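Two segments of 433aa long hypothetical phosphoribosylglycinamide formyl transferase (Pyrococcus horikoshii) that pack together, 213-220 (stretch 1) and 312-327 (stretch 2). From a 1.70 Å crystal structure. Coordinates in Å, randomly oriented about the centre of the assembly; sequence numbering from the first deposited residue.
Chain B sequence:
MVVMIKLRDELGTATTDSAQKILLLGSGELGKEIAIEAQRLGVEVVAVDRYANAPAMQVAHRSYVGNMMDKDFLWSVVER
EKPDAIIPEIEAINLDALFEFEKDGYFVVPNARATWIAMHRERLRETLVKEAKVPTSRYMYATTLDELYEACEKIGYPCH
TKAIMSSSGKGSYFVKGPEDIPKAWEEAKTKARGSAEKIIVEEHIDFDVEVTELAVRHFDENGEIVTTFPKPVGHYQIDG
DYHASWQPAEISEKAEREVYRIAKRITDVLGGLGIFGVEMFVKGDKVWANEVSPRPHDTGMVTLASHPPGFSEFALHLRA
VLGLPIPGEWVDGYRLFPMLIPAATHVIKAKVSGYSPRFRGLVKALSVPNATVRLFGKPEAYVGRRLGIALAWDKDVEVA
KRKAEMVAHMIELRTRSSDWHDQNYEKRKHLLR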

# COMPACT_ATOMS: atom_id res chain seq x y z
N GLU B 213 -15.36 10.41 12.78
CA GLU B 213 -16.16 9.80 11.74
C GLU B 213 -15.57 10.28 10.40
O GLU B 213 -15.58 11.50 10.10
CB GLU B 213 -17.64 10.21 11.83
CG GLU B 213 -18.49 9.61 10.72
CD GLU B 213 -18.36 8.09 10.60
OE1 GLU B 213 -18.26 7.44 11.66
OE2 GLU B 213 -18.37 7.54 9.46
N LEU B 214 -15.06 9.33 9.61
CA LEU B 214 -14.40 9.66 8.34
C LEU B 214 -15.34 9.73 7.17
O LEU B 214 -15.20 8.99 6.19
CB LEU B 214 -13.30 8.61 8.10
CG LEU B 214 -12.20 8.64 9.17
CD1 LEU B 214 -11.36 7.34 9.09
CD2 LEU B 214 -11.32 9.91 8.99
N ALA B 215 -16.34 10.62 7.27
CA ALA B 215 -17.34 10.76 6.19
C ALA B 215 -16.67 11.21 4.88
O ALA B 215 -15.81 12.09 4.87
CB ALA B 215 -18.38 11.81 6.60
N VAL B 216 -17.02 10.56 3.78
CA VAL B 216 -16.44 10.97 2.49
C VAL B 216 -17.50 11.36 1.49
O VAL B 216 -18.45 10.60 1.24
CB VAL B 216 -15.49 9.84 1.91
CG1 VAL B 216 -16.24 8.50 1.72
CG2 VAL B 216 -14.91 10.26 0.55
N ARG B 217 -17.36 12.58 0.93
CA ARG B 217 -18.26 13.10 -0.10
C ARG B 217 -17.66 12.73 -1.45
O ARG B 217 -16.51 13.03 -1.71
CB ARG B 217 -18.38 14.62 0.02
CG ARG B 217 -19.34 15.04 1.19
CD ARG B 217 -19.39 16.54 1.44
NE ARG B 217 -19.74 17.22 0.19
CZ ARG B 217 -20.99 17.46 -0.21
NH1 ARG B 217 -22.02 17.08 0.55
NH2 ARG B 217 -21.19 18.10 -1.34
N HIS B 218 -18.45 12.13 -2.33
CA HIS B 218 -17.89 11.70 -3.62
C HIS B 218 -19.05 11.50 -4.59
O HIS B 218 -20.21 11.52 -4.17
CB HIS B 218 -17.16 10.34 -3.41
CG HIS B 218 -18.08 9.25 -2.93
ND1 HIS B 218 -18.71 8.36 -3.78
CD2 HIS B 218 -18.47 8.90 -1.68
CE1 HIS B 218 -19.42 7.50 -3.07
NE2 HIS B 218 -19.29 7.80 -1.79
N PHE B 219 -18.73 11.31 -5.87
CA PHE B 219 -19.76 11.08 -6.88
C PHE B 219 -20.23 9.64 -6.84
O PHE B 219 -19.44 8.71 -6.58
CB PHE B 219 -19.22 11.31 -8.29
CG PHE B 219 -19.01 12.77 -8.64
CD1 PHE B 219 -20.10 13.66 -8.67
CD2 PHE B 219 -17.73 13.27 -8.87
CE1 PHE B 219 -19.91 15.02 -8.90
CE2 PHE B 219 -17.52 14.64 -9.11
CZ PHE B 219 -18.64 15.52 -9.13
N ASP B 220 -21.52 9.45 -7.07
CA ASP B 220 -22.07 8.11 -7.18
C ASP B 220 -22.07 7.79 -8.66
O ASP B 220 -21.72 8.62 -9.51
CB ASP B 220 -23.49 8.00 -6.57
CG ASP B 220 -24.55 8.87 -7.28
OD1 ASP B 220 -24.36 9.31 -8.44
OD2 ASP B 220 -25.61 9.10 -6.66
N SER B 312 -8.23 2.64 2.26
CA SER B 312 -7.94 3.36 3.51
C SER B 312 -8.49 4.78 3.32
O SER B 312 -8.91 5.15 2.23
CB SER B 312 -6.41 3.53 3.71
OG SER B 312 -5.93 4.42 2.69
N GLU B 313 -8.47 5.58 4.39
CA GLU B 313 -8.99 6.94 4.26
C GLU B 313 -8.22 7.70 3.17
O GLU B 313 -8.75 8.63 2.58
CB GLU B 313 -8.91 7.74 5.60
CG GLU B 313 -7.49 7.82 6.20
CD GLU B 313 -7.36 8.92 7.27
OE1 GLU B 313 -6.31 8.94 7.96
OE2 GLU B 313 -8.29 9.77 7.38
N PHE B 314 -6.95 7.34 2.95
CA PHE B 314 -6.15 8.05 1.93
C PHE B 314 -6.60 7.76 0.52
O PHE B 314 -6.66 8.68 -0.32
CB PHE B 314 -4.68 7.67 2.16
CG PHE B 314 -4.28 7.85 3.58
CD1 PHE B 314 -4.24 9.11 4.14
CD2 PHE B 314 -4.03 6.72 4.39
CE1 PHE B 314 -3.98 9.29 5.50
CE2 PHE B 314 -3.76 6.88 5.75
CZ PHE B 314 -3.74 8.17 6.32
N ALA B 315 -6.92 6.49 0.26
CA ALA B 315 -7.39 6.07 -1.03
C ALA B 315 -8.85 6.57 -1.20
O ALA B 315 -9.23 6.90 -2.32
CB ALA B 315 -7.35 4.52 -1.15
N LEU B 316 -9.61 6.63 -0.11
CA LEU B 316 -11.01 7.12 -0.23
C LEU B 316 -10.94 8.60 -0.61
O LEU B 316 -11.68 9.06 -1.47
CB LEU B 316 -11.76 7.00 1.09
CG LEU B 316 -12.12 5.54 1.42
CD1 LEU B 316 -12.63 5.43 2.85
CD2 LEU B 316 -13.20 5.04 0.41
N HIS B 317 -10.04 9.33 0.03
CA HIS B 317 -9.89 10.76 -0.28
C HIS B 317 -9.46 10.93 -1.73
O HIS B 317 -10.01 11.75 -2.46
CB HIS B 317 -8.80 11.37 0.62
CG HIS B 317 -8.76 12.87 0.64
ND1 HIS B 317 -9.87 13.65 0.90
CD2 HIS B 317 -7.72 13.72 0.50
CE1 HIS B 317 -9.52 14.92 0.93
NE2 HIS B 317 -8.21 15.00 0.69
N LEU B 318 -8.43 10.20 -2.14
CA LEU B 318 -7.92 10.34 -3.50
C LEU B 318 -9.01 10.04 -4.55
O LEU B 318 -9.19 10.76 -5.53
CB LEU B 318 -6.72 9.40 -3.72
CG LEU B 318 -6.17 9.45 -5.15
CD1 LEU B 318 -5.55 10.83 -5.42
CD2 LEU B 318 -5.11 8.35 -5.32
N ARG B 319 -9.70 8.93 -4.35
CA ARG B 319 -10.75 8.58 -5.30
C ARG B 319 -11.80 9.68 -5.35
O ARG B 319 -12.21 10.12 -6.43
CB ARG B 319 -11.39 7.22 -4.91
CG ARG B 319 -10.43 6.04 -5.28
CD ARG B 319 -10.87 4.73 -4.69
NE ARG B 319 -12.13 4.28 -5.27
CZ ARG B 319 -12.35 3.06 -5.79
NH1 ARG B 319 -11.40 2.14 -5.83
NH2 ARG B 319 -13.57 2.74 -6.24
N ALA B 320 -12.22 10.13 -4.18
CA ALA B 320 -13.26 11.14 -4.15
C ALA B 320 -12.82 12.39 -4.91
O ALA B 320 -13.59 12.90 -5.72
CB ALA B 320 -13.60 11.55 -2.68
N VAL B 321 -11.59 12.88 -4.67
CA VAL B 321 -11.18 14.14 -5.31
C VAL B 321 -10.77 14.08 -6.77
O VAL B 321 -10.63 15.14 -7.43
CB VAL B 321 -10.12 14.91 -4.45
CG1 VAL B 321 -10.60 15.00 -3.01
CG2 VAL B 321 -8.74 14.20 -4.50
N LEU B 322 -10.59 12.86 -7.30
CA LEU B 322 -10.32 12.66 -8.72
C LEU B 322 -11.69 12.51 -9.43
O LEU B 322 -11.74 12.47 -10.66
CB LEU B 322 -9.51 11.37 -8.95
CG LEU B 322 -8.02 11.54 -8.57
CD1 LEU B 322 -7.30 10.20 -8.76
CD2 LEU B 322 -7.42 12.66 -9.43
N GLY B 323 -12.77 12.47 -8.64
CA GLY B 323 -14.14 12.30 -9.19
C GLY B 323 -14.49 10.83 -9.46
O GLY B 323 -15.46 10.54 -10.14
N LEU B 324 -13.74 9.89 -8.87
CA LEU B 324 -14.02 8.46 -9.09
C LEU B 324 -15.08 8.01 -8.08
O LEU B 324 -15.28 8.61 -7.01
CB LEU B 324 -12.73 7.64 -8.89
CG LEU B 324 -11.68 7.99 -9.95
CD1 LEU B 324 -10.30 7.38 -9.52
CD2 LEU B 324 -12.06 7.46 -11.31
N PRO B 325 -15.75 6.89 -8.38
CA PRO B 325 -16.76 6.37 -7.47
C PRO B 325 -16.13 5.59 -6.31
O PRO B 325 -14.94 5.21 -6.33
CB PRO B 325 -17.61 5.46 -8.37
CG PRO B 325 -16.65 5.00 -9.39
CD PRO B 325 -15.77 6.20 -9.68
N ILE B 326 -16.93 5.38 -5.28
CA ILE B 326 -16.51 4.59 -4.12
C ILE B 326 -17.72 3.69 -3.78
O ILE B 326 -18.82 4.19 -3.46
CB ILE B 326 -16.24 5.47 -2.89
CG1 ILE B 326 -15.02 6.37 -3.17
CG2 ILE B 326 -16.06 4.55 -1.65
CD1 ILE B 326 -14.80 7.51 -2.09
N PRO B 327 -17.54 2.37 -3.87
CA PRO B 327 -18.65 1.44 -3.55
C PRO B 327 -19.08 1.55 -2.08
O PRO B 327 -18.25 1.73 -1.17
CB PRO B 327 -18.05 0.06 -3.82
CG PRO B 327 -16.92 0.32 -4.75
CD PRO B 327 -16.34 1.62 -4.30
O HOH W 1 -15.83 11.29 -6.54
O HOH W 2 -19.61 5.96 -5.88

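Stretch 2 packs a helix that begins at Glu313, and the loop that follows it, against the strand that runs through Val216 to Phe219, burying 486 Å², both sides summed, without a direct hydrogen bond between the two stretches. Ser312 caps the helix, its OG accepting weak bonds from the backbone N atoms of Phe314 and Ala315. In the first turn, the side chain of Glu313 brings OE2 to 3.4 Å from Leu214 CD2; OE2 is hydrogen-bonded elsewhere in the structure, so it is satisfied beside a methyl. Leu316 points its CA-to-CB bond toward the strand, but its closest contact is through the backbone, O lying 4.0 Å from Val216 CG2. The CA atoms come closest at Ala320, whose CA is 4.7 Å from His218 CA. Its small methyl suits this tight site: CB lies 3.4 Å from Arg217 O, 3.7 Å from Val216 CG2 and 3.8 Å from His218 CB. Gly323, just past the helix, makes the Schellman turn, where positive phi favours glycine, and its CA meets the edge of the Phe219 ring, 3.7 Å from Phe219 CD2. Water 1 bridges the two stretches here, accepting from Phe219 N and donating to Ala320 O and Leu324 O. Pro325 O is held by Arg319 NE and NH2, while water 2 links Ile326 N to Phe219 O. Finally, Ile326 sets CB over the His218 ring face, 3.9 Å from its centroid, and CD1 3.8 Å from Val216 CG2; His218 ND1 donates to Phe219 O (2.9 Å), which helps fix the ring.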